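Local coordinates for phenylalanyl-tRNA synthetase beta chain (Bacteroides fragilis, PDB 3IG2), which forms the beta subunit of the ligase that joins L-phenylalanine to tRNA(Phe) at the expense of ATP, this fragment being the core, catalytic-like domain, at the interface of chains A and B and the interface of chains A and C. Coordinates in Å, arbitrary orientation; residue numbers count along the deposited sequence, not the author numbering. Chains: chain A/B/C, Phenylalanyl-tRNA synthetase beta chain.

Contacts 1, 2 and 3 are parts of one two-fold interface between chains A and B. The C-alpha centres of contacts 1 and 2 lie about 10 Å apart, those of contacts 1 and 3 about 12 Å, and those of contacts 2 and 3 about 14 Å. A:Tyr109 is common to contacts 1 and 2, and A:Leu50 to contacts 1 and 3. Contact 3 holds much of the twin surface with the chains exchanged. Contact 4 joins A to C and is remote, 27 to 38 Å from the others by C-alpha centres, so chain A uses separate surfaces for its two neighbours.

Contact 1: the interface of chains A and B. Residues chain A 48-51, 108-109; chain B 50-51, 56, 58.
A:Met49, A:Tyr109 and the B:Leu50-B:Leu51 segment meet in a homotypic, two-fold interface that pairs two copies of the domain in the deposited assembly; whether full-length beta subunits pair this way the structure alone does not show. At its centre A:Leu50 and B:Leu50 form an antiparallel beta bridge. The amide of B:Leu51 bonds to A:Met49 O at 3.0 Å, from above the carbonyl plane (38° out of it). A:Tyr109 points its phenol OH at B:Leu51 O, 2.6 Å away, with the donor tilted from that carbonyl's plane. Both B:Leu51 O and B:Leu58 O lie in the plane of the tyrosine ring at its edge, and water 1 bridges B:Leu58 O (2.8 Å) to the A:Tyr109 backbone N. Apolar packing fills in between. A:Val48 CG1, anti to the backbone N (chi1 174°), reaches B:Leu50 CG at 3.7 Å, the two side chains crossing obliquely. A:Leu50 CD1 and B:Leu50 CD1 touch at 3.9 Å, and A:Pro108 CD rests on B:Ala56 CB at 3.7 Å. In the fold, A:Met49 ends the short strand 48-49, A:Tyr109 begins the long strand 109-121, and the B residues lie in loops.

Contact 2: the interface of chains A and B. Residues chain A 91, 93, 109-111; chain B 28-30.
B:Leu30 brings its branched end into an apolar centre lined by A:Tyr93, A:Tyr109 and A:Ser110. Its CD1 methyl lies 4.0 Å from A:Tyr109 CB and 3.9 Å from A:Ser110 CA, and it packs closely on the carbonyl A:Tyr109 O. The leucine and A:Tyr93 run antiparallel alongside one another, with B:Leu30 CG near CD1 of the ring at 4.1 Å. Further out, the carboxylate of A:Glu111 receives two successive backbone amides. B:Leu30 N meets the syn lone pair of A:Glu111 OE2 at 2.7 Å, nearly straight. B:Ser29 N meets A:Glu111 OE1 at 2.9 Å, also on the syn side but 16° out of the carboxylate plane. The glutamate starts from the crowded position between backbone N and carbonyl carbon (chi1 65°) and then runs extended, which carries the acid group across to chain B. B:Asn28 crosses it, B:Asn28 CB packing on A:Glu111 CD at 3.5 Å, with amide and carboxylate planes 34° apart. At the rim, water 2 links A:Asn91 OD1, A:Glu111 OE1 and B:Ser29 OG, the last at 2.9 Å. By gripping both amides with one acid group, the site fixes the start of B strand 30-31 against A strand 109-121, helping to hold the A-B pair in register.

Contact 3: the interface of chains A and B. Residues chain A 28, 30, 50, 56, 58; chain B 48, 93, 109.
B:Tyr109 offers one face of its ring to A:Leu50, whose CD2 methyl stands 3.9 Å above the plane, nearer the edge of the ring than its middle, the two side chains meeting end-on. The methyl of A:Ala56 sits off the ring edge, slightly to the other side of its plane from A:Leu50, while the carbonyl A:Leu58 O lies by B:Tyr109 CE2 at 3.4 Å, on the A:Leu50 side. The second ring, B:Tyr93, runs nearly coplanar with the amide of A:Asn28, 20° apart, but their approach is loose, ND2 of the asparagine being 4.2 Å from CE1 of the ring. Between the two tyrosines comes A:Leu30. Its CD1 meets B:Tyr109 CB at 3.8 Å, the side chains lying roughly perpendicular, and it also brushes B:Tyr93. On the A:Leu50 side of the B:Tyr109 ring plane and off to one side of the ring, B:Val48 puts CG1 against A:Leu50 CD1 at 4.0 Å. No polar pair within bonding reach joins the two sides, so apolar packing carries this patch. B:Tyr109 has chi2 -76°, against -48° for A:Tyr109, so the two halves of the two-fold interface are not identical in detail. The tight apolar touch is A:Ala56 CB to B:Tyr109 CE2, 3.5 Å.

Contact 4: the interface of chains A and C. Residues chain A 152-154, 157-158; chain C 81-83.
C:Asn81 lies across A:Leu153 and points its amide oxygen at A:Ser157. The leucine and the asparagine meet at a slant, with A:Leu153 CD1 3.5 Å from C:Asn81 CB. The serine hydroxyl, set between its backbone N and carbonyl carbon (chi1 71°), faces a lone pair of C:Asn81 OD1 in the plane of that amide carbonyl, at 2.9 Å. The same A:Ser157 OG lies 2.6 Å from its own chain's A:Asp154 O, also in the carbonyl plane; the single hydroxyl hydrogen is probably shared or alternates between these acceptors. Water 4 adds a second link, from C:Asn81 OD1 to A:Ser157 O.

At the other end, A:Asp154 and C:Asp83 are set nearly square to each other, their carboxylate planes 41° apart. The OD1 atoms of A:Asp154 and C:Asp83 are 4.0 Å from each other, and water 3 sits between them, 2.6 Å from A:Asp154 OD1; it probably eases the like charges. Backbone bonds join these two ends. A:Asp154 N binds C:Asn81 O at 2.6 Å, and C:Asp83 N binds A:Gly152 O at 2.8 Å, flanking an antiparallel beta bridge between A:Leu153 and C:Ala82. The site thus ties the turn after A helix 134-150 and the following 3-10 helix 155-157 to the loop before C strand 85-95. The A-C interface is not an exact two-fold and may belong to the crystal; in the deposited assembly this site joins the two copies through backbone pairing.

Contact 1: the interface of chains A and B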
loop_
_atom_site.group_PDB
_atom_site.type_symbol
_atom_site.label_atom_id
_atom_site.label_comp_id
_atom_site.label_asym_id
_atom_site.label_seq_id
_atom_site.Cartn_x
_atom_site.Cartn_y
_atom_site.Cartn_z
ATOM N N VAL A 48 10.841 1.524 -30.388
ATOM C CA VAL A 48 9.881 0.800 -31.209
ATOM C C VAL A 48 9.140 1.814 -32.071
ATOM O O VAL A 48 8.167 2.463 -31.619
ATOM C CB VAL A 48 8.882 0.081 -30.311
ATOM C CG1 VAL A 48 7.786 -0.561 -31.162
ATOM C CG2 VAL A 48 9.596 -0.971 -29.443
HETATM N N MSE A 49 9.611 2.011 -33.284
HETATM C CA MSE A 49 9.016 3.009 -34.159
HETATM C C MSE A 49 7.708 2.509 -34.786
HETATM O O MSE A 49 7.508 1.329 -34.936
HETATM C CB MSE A 49 9.998 3.380 -35.270
HETATM C CG MSE A 49 11.371 3.791 -34.781
HETATM SE SE MSE A 49 11.313 5.550 -34.010
HETATM C CE MSE A 49 10.315 6.443 -35.430
ATOM N N LEU A 50 6.831 3.432 -35.142
ATOM C CA LEU A 50 5.610 3.120 -35.893
ATOM C C LEU A 50 5.893 3.105 -37.393
ATOM O O LEU A 50 6.774 3.800 -37.881
ATOM C CB LEU A 50 4.550 4.201 -35.646
ATOM C CG LEU A 50 3.579 4.169 -34.461
ATOM C CD1 LEU A 50 3.922 3.196 -33.342
ATOM C CD2 LEU A 50 3.258 5.544 -33.930
ATOM N N LEU A 51 5.100 2.310 -38.102
ATOM C CA LEU A 51 5.114 2.261 -39.535
ATOM C C LEU A 51 4.713 3.640 -40.056
ATOM O O LEU A 51 3.829 4.300 -39.507
ATOM C CB LEU A 51 4.152 1.170 -40.004
ATOM C CG LEU A 51 4.162 0.800 -41.485
ATOM C CD1 LEU A 51 5.268 -0.203 -41.788
ATOM C CD2 LEU A 51 2.793 0.244 -41.897
ATOM N N PRO A 108 11.708 -9.023 -31.933
ATOM C CA PRO A 108 12.578 -7.959 -31.424
ATOM C C PRO A 108 11.884 -6.943 -30.485
ATOM O O PRO A 108 12.571 -6.180 -29.783
ATOM C CB PRO A 108 13.043 -7.262 -32.699
ATOM C CG PRO A 108 11.990 -7.522 -33.685
ATOM C CD PRO A 108 11.295 -8.790 -33.327
ATOM N N TYR A 109 10.551 -6.936 -30.486
ATOM C CA TYR A 109 9.761 -5.948 -29.745
ATOM C C TYR A 109 9.212 -6.486 -28.439
ATOM O O TYR A 109 8.366 -7.375 -28.456
ATOM C CB TYR A 109 8.584 -5.457 -30.578
ATOM C CG TYR A 109 8.954 -4.748 -31.839
ATOM C CD1 TYR A 109 9.917 -3.751 -31.841
ATOM C CD2 TYR A 109 8.336 -5.067 -33.045
ATOM C CE1 TYR A 109 10.251 -3.089 -33.012
ATOM C CE2 TYR A 109 8.668 -4.410 -34.217
ATOM C CZ TYR A 109 9.623 -3.428 -34.190
ATOM O OH TYR A 109 9.955 -2.764 -35.335
ATOM N N LEU B 50 3.758 -1.441 -36.510
ATOM C CA LEU B 50 5.106 -1.122 -36.101
ATOM C C LEU B 50 6.041 -1.214 -37.302
ATOM O O LEU B 50 5.674 -1.778 -38.328
ATOM C CB LEU B 50 5.534 -2.085 -35.000
ATOM C CG LEU B 50 5.183 -1.759 -33.542
ATOM C CD1 LEU B 50 4.134 -0.666 -33.326
ATOM C CD2 LEU B 50 4.888 -2.978 -32.717
ATOM N N LEU B 51 7.231 -0.625 -37.172
ATOM C CA LEU B 51 8.240 -0.609 -38.235
ATOM C C LEU B 51 8.770 -2.010 -38.591
ATOM O O LEU B 51 8.899 -2.866 -37.708
ATOM C CB LEU B 51 9.393 0.285 -37.815
ATOM C CG LEU B 51 10.308 0.818 -38.904
ATOM C CD1 LEU B 51 9.727 2.103 -39.509
ATOM C CD2 LEU B 51 11.698 1.052 -38.304
ATOM N N ALA B 56 8.930 -9.249 -37.651
ATOM C CA ALA B 56 8.583 -9.398 -36.242
ATOM C C ALA B 56 7.270 -10.155 -36.126
ATOM O O ALA B 56 6.339 -9.889 -36.888
ATOM C CB ALA B 56 8.440 -8.021 -35.597
ATOM N N LEU B 58 5.267 -10.162 -33.230
ATOM C CA LEU B 58 4.433 -9.149 -32.624
ATOM C C LEU B 58 4.775 -7.901 -33.390
ATOM O O LEU B 58 5.901 -7.419 -33.315
ATOM C CB LEU B 58 4.765 -9.010 -31.133
ATOM C CG LEU B 58 4.582 -10.265 -30.257
ATOM C CD1 LEU B 58 4.832 -9.943 -28.770
ATOM C CD2 LEU B 58 3.208 -10.893 -30.413
HETATM O O HOH W 1 8.048 -8.495 -31.957
#

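Contact 2: the interface of chains A and B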
loop_
_atom_site.group_PDB
_atom_site.type_symbol
_atom_site.label_atom_id
_atom_site.label_comp_id
_atom_site.label_asym_id
_atom_site.label_seq_id
_atom_site.Cartn_x
_atom_site.Cartn_y
_atom_site.Cartn_z
ATOM N N ASN A 91 3.232 0.443 -19.186
ATOM C CA ASN A 91 4.133 -0.296 -20.028
ATOM C C ASN A 91 5.095 0.619 -20.776
ATOM O O ASN A 91 4.700 1.721 -21.223
ATOM C CB ASN A 91 3.335 -1.127 -21.035
ATOM C CG ASN A 91 2.657 -2.311 -20.387
ATOM O OD1 ASN A 91 1.444 -2.484 -20.510
ATOM N ND2 ASN A 91 3.436 -3.125 -19.663
ATOM N N TYR A 93 8.333 0.104 -23.941
ATOM C CA TYR A 93 8.549 -0.740 -25.102
ATOM C C TYR A 93 9.977 -0.590 -25.576
ATOM O O TYR A 93 10.539 0.509 -25.577
ATOM C CB TYR A 93 7.532 -0.399 -26.198
ATOM C CG TYR A 93 6.124 -0.574 -25.691
ATOM C CD1 TYR A 93 5.445 -1.764 -25.889
ATOM C CD2 TYR A 93 5.497 0.439 -24.963
ATOM C CE1 TYR A 93 4.175 -1.941 -25.388
ATOM C CE2 TYR A 93 4.236 0.269 -24.442
ATOM C CZ TYR A 93 3.568 -0.923 -24.673
ATOM O OH TYR A 93 2.312 -1.119 -24.167
ATOM N N TYR A 109 10.551 -6.936 -30.486
ATOM C CA TYR A 109 9.761 -5.948 -29.745
ATOM C C TYR A 109 9.212 -6.486 -28.439
ATOM O O TYR A 109 8.366 -7.375 -28.456
ATOM C CB TYR A 109 8.584 -5.457 -30.578
ATOM C CG TYR A 109 8.954 -4.748 -31.839
ATOM C CD1 TYR A 109 9.917 -3.751 -31.841
ATOM C CD2 TYR A 109 8.336 -5.067 -33.045
ATOM C CE1 TYR A 109 10.251 -3.089 -33.012
ATOM C CE2 TYR A 109 8.668 -4.410 -34.217
ATOM C CZ TYR A 109 9.623 -3.428 -34.190
ATOM O OH TYR A 109 9.955 -2.764 -35.335
ATOM N N SER A 110 9.670 -5.933 -27.317
ATOM C CA SER A 110 9.180 -6.345 -25.986
ATOM C C SER A 110 8.488 -5.226 -25.186
ATOM O O SER A 110 8.637 -4.034 -25.495
ATOM C CB SER A 110 10.312 -6.970 -25.166
ATOM O OG SER A 110 11.448 -6.136 -25.172
ATOM N N GLU A 111 7.699 -5.629 -24.195
ATOM C CA GLU A 111 7.092 -4.684 -23.268
ATOM C C GLU A 111 7.390 -5.061 -21.828
ATOM O O GLU A 111 7.487 -6.232 -21.506
ATOM C CB GLU A 111 5.580 -4.488 -23.503
ATOM C CG GLU A 111 4.680 -5.664 -23.280
ATOM C CD GLU A 111 3.280 -5.404 -23.856
ATOM O OE1 GLU A 111 2.435 -4.791 -23.145
ATOM O OE2 GLU A 111 3.034 -5.822 -25.024
ATOM N N ASN B 28 -0.409 -8.698 -23.066
ATOM C CA ASN B 28 0.474 -7.734 -23.680
ATOM C C ASN B 28 -0.266 -6.832 -24.675
ATOM O O ASN B 28 -1.198 -7.271 -25.360
ATOM C CB ASN B 28 1.607 -8.452 -24.382
ATOM C CG ASN B 28 2.538 -9.189 -23.411
ATOM O OD1 ASN B 28 2.802 -8.749 -22.265
ATOM N ND2 ASN B 28 3.061 -10.313 -23.881
ATOM N N SER B 29 0.144 -5.572 -24.734
ATOM C CA SER B 29 -0.386 -4.656 -25.730
ATOM C C SER B 29 0.180 -4.940 -27.118
ATOM O O SER B 29 -0.466 -4.628 -28.109
ATOM C CB SER B 29 -0.119 -3.218 -25.333
ATOM O OG SER B 29 -0.874 -2.895 -24.197
ATOM N N LEU B 30 1.381 -5.516 -27.174
ATOM C CA LEU B 30 1.973 -5.964 -28.424
ATOM C C LEU B 30 1.226 -7.198 -28.930
ATOM O O LEU B 30 0.938 -8.115 -28.159
ATOM C CB LEU B 30 3.462 -6.290 -28.253
ATOM C CG LEU B 30 4.431 -5.125 -28.055
ATOM C CD1 LEU B 30 5.788 -5.651 -27.674
ATOM C CD2 LEU B 30 4.528 -4.236 -29.270
HETATM O O HOH W 2 -0.409 -4.534 -21.894
#

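Contact 3: the interface of chains A and B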
loop_
_atom_site.group_PDB
_atom_site.type_symbol
_atom_site.label_atom_id
_atom_site.label_comp_id
_atom_site.label_asym_id
_atom_site.label_seq_id
_atom_site.Cartn_x
_atom_site.Cartn_y
_atom_site.Cartn_z
ATOM N N ASN A 28 0.097 8.821 -22.418
ATOM C CA ASN A 28 0.007 8.006 -23.642
ATOM C C ASN A 28 1.261 7.197 -23.864
ATOM O O ASN A 28 2.377 7.697 -23.693
ATOM C CB ASN A 28 -0.179 8.935 -24.854
ATOM C CG ASN A 28 -0.855 8.246 -26.067
ATOM O OD1 ASN A 28 -1.410 8.945 -26.919
ATOM N ND2 ASN A 28 -0.809 6.890 -26.151
ATOM N N LEU A 30 2.095 6.137 -26.764
ATOM C CA LEU A 30 2.622 6.779 -27.974
ATOM C C LEU A 30 3.335 8.101 -27.636
ATOM O O LEU A 30 2.826 8.926 -26.841
ATOM C CB LEU A 30 1.503 7.041 -28.994
ATOM C CG LEU A 30 0.713 5.851 -29.559
ATOM C CD1 LEU A 30 -0.657 6.302 -29.953
ATOM C CD2 LEU A 30 1.419 5.315 -30.766
ATOM N N LEU A 50 6.831 3.432 -35.142
ATOM C CA LEU A 50 5.610 3.120 -35.893
ATOM C C LEU A 50 5.893 3.105 -37.393
ATOM O O LEU A 50 6.774 3.800 -37.881
ATOM C CB LEU A 50 4.550 4.201 -35.646
ATOM C CG LEU A 50 3.579 4.169 -34.461
ATOM C CD1 LEU A 50 3.922 3.196 -33.342
ATOM C CD2 LEU A 50 3.258 5.544 -33.930
ATOM N N ALA A 56 2.786 11.278 -38.804
ATOM C CA ALA A 56 2.257 11.951 -37.608
ATOM C C ALA A 56 3.295 12.418 -36.586
ATOM O O ALA A 56 4.412 11.916 -36.545
ATOM C CB ALA A 56 1.209 11.054 -36.911
ATOM N N LEU A 58 3.107 11.809 -33.326
ATOM C CA LEU A 58 3.406 10.661 -32.506
ATOM C C LEU A 58 3.910 9.614 -33.463
ATOM O O LEU A 58 3.212 9.273 -34.439
ATOM C CB LEU A 58 2.141 10.172 -31.787
ATOM C CG LEU A 58 1.517 11.192 -30.829
ATOM C CD1 LEU A 58 0.145 10.736 -30.358
ATOM C CD2 LEU A 58 2.431 11.467 -29.626
ATOM N N VAL B 48 -2.490 0.122 -35.572
ATOM C CA VAL B 48 -1.256 0.857 -35.312
ATOM C C VAL B 48 -0.126 -0.130 -35.504
ATOM O O VAL B 48 0.169 -0.948 -34.635
ATOM C CB VAL B 48 -1.245 1.464 -33.910
ATOM C CG1 VAL B 48 0.092 2.160 -33.621
ATOM C CG2 VAL B 48 -2.408 2.453 -33.752
ATOM N N TYR B 93 -5.341 0.586 -29.184
ATOM C CA TYR B 93 -4.767 1.580 -30.088
ATOM C C TYR B 93 -5.445 1.552 -31.462
ATOM O O TYR B 93 -5.848 0.494 -31.948
ATOM C CB TYR B 93 -3.238 1.410 -30.161
ATOM C CG TYR B 93 -2.608 1.529 -28.787
ATOM C CD1 TYR B 93 -2.120 2.743 -28.336
ATOM C CD2 TYR B 93 -2.560 0.432 -27.913
ATOM C CE1 TYR B 93 -1.570 2.867 -27.068
ATOM C CE2 TYR B 93 -2.034 0.558 -26.643
ATOM C CZ TYR B 93 -1.545 1.780 -26.228
ATOM O OH TYR B 93 -1.009 1.928 -24.975
ATOM N N TYR B 109 -3.525 8.899 -34.579
ATOM C CA TYR B 109 -3.415 7.763 -33.655
ATOM C C TYR B 109 -4.151 8.074 -32.373
ATOM O O TYR B 109 -4.144 9.231 -31.906
ATOM C CB TYR B 109 -1.957 7.435 -33.314
ATOM C CG TYR B 109 -1.078 7.087 -34.494
ATOM C CD1 TYR B 109 -1.151 5.826 -35.119
ATOM C CD2 TYR B 109 -0.149 8.007 -34.979
ATOM C CE1 TYR B 109 -0.322 5.516 -36.212
ATOM C CE2 TYR B 109 0.678 7.701 -36.056
ATOM C CZ TYR B 109 0.590 6.468 -36.670
ATOM O OH TYR B 109 1.424 6.212 -37.741
#

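Contact 4: the interface of chains A and C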
loop_
_atom_site.group_PDB
_atom_site.type_symbol
_atom_site.label_atom_id
_atom_site.label_comp_id
_atom_site.label_asym_id
_atom_site.label_seq_id
_atom_site.Cartn_x
_atom_site.Cartn_y
_atom_site.Cartn_z
ATOM N N GLY A 152 7.356 -6.132 0.469
ATOM C CA GLY A 152 8.008 -7.160 1.271
ATOM C C GLY A 152 9.412 -7.468 0.778
ATOM O O GLY A 152 9.844 -8.618 0.834
ATOM N N LEU A 153 10.126 -6.446 0.299
ATOM C CA LEU A 153 11.485 -6.637 -0.208
ATOM C C LEU A 153 12.520 -6.685 0.912
ATOM O O LEU A 153 12.402 -5.953 1.889
ATOM C CB LEU A 153 11.847 -5.505 -1.185
ATOM C CG LEU A 153 11.803 -5.688 -2.710
ATOM C CD1 LEU A 153 13.202 -6.052 -3.214
ATOM C CD2 LEU A 153 10.732 -6.687 -3.190
ATOM N N ASP A 154 13.537 -7.537 0.748
ATOM C CA ASP A 154 14.670 -7.625 1.677
ATOM C C ASP A 154 15.665 -6.528 1.401
ATOM O O ASP A 154 16.509 -6.676 0.514
ATOM C CB ASP A 154 15.408 -8.961 1.517
ATOM C CG ASP A 154 16.622 -9.069 2.427
ATOM O OD1 ASP A 154 16.807 -8.217 3.310
ATOM O OD2 ASP A 154 17.405 -10.006 2.258
ATOM N N SER A 157 19.391 -7.272 0.819
ATOM C CA SER A 157 19.795 -7.957 -0.409
ATOM C C SER A 157 20.147 -7.016 -1.571
ATOM O O SER A 157 20.608 -7.475 -2.621
ATOM C CB SER A 157 18.673 -8.891 -0.866
ATOM O OG SER A 157 17.566 -8.147 -1.367
ATOM N N LEU A 158 19.922 -5.715 -1.400
ATOM C CA LEU A 158 20.105 -4.769 -2.503
ATOM C C LEU A 158 21.526 -4.227 -2.572
ATOM O O LEU A 158 22.181 -4.036 -1.536
ATOM C CB LEU A 158 19.146 -3.597 -2.359
ATOM C CG LEU A 158 17.682 -3.952 -2.112
ATOM C CD1 LEU A 158 16.925 -2.710 -1.684
ATOM C CD2 LEU A 158 17.055 -4.590 -3.340
ATOM N N ASN C 81 13.981 -11.016 -4.191
ATOM C CA ASN C 81 14.536 -10.221 -3.119
ATOM C C ASN C 81 13.514 -9.954 -2.021
ATOM O O ASN C 81 13.499 -8.870 -1.439
ATOM C CB ASN C 81 15.081 -8.912 -3.686
ATOM C CG ASN C 81 16.303 -9.117 -4.546
ATOM O OD1 ASN C 81 17.412 -8.752 -4.151
ATOM N ND2 ASN C 81 16.116 -9.699 -5.733
ATOM N N ALA C 82 12.674 -10.950 -1.732
ATOM C CA ALA C 82 11.574 -10.770 -0.783
ATOM C C ALA C 82 11.708 -11.547 0.527
ATOM O O ALA C 82 12.155 -12.692 0.566
ATOM C CB ALA C 82 10.230 -11.079 -1.448
ATOM N N ASP C 83 11.301 -10.898 1.607
ATOM C CA ASP C 83 11.172 -11.558 2.890
ATOM C C ASP C 83 10.015 -12.554 2.784
ATOM O O ASP C 83 9.022 -12.278 2.120
ATOM C CB ASP C 83 10.857 -10.522 3.981
ATOM C CG ASP C 83 12.018 -9.541 4.238
ATOM O OD1 ASP C 83 13.206 -9.897 4.026
ATOM O OD2 ASP C 83 11.742 -8.403 4.656
HETATM O O HOH W 3 14.997 -8.330 5.210
HETATM O O HOH W 4 20.134 -9.317 -4.402
#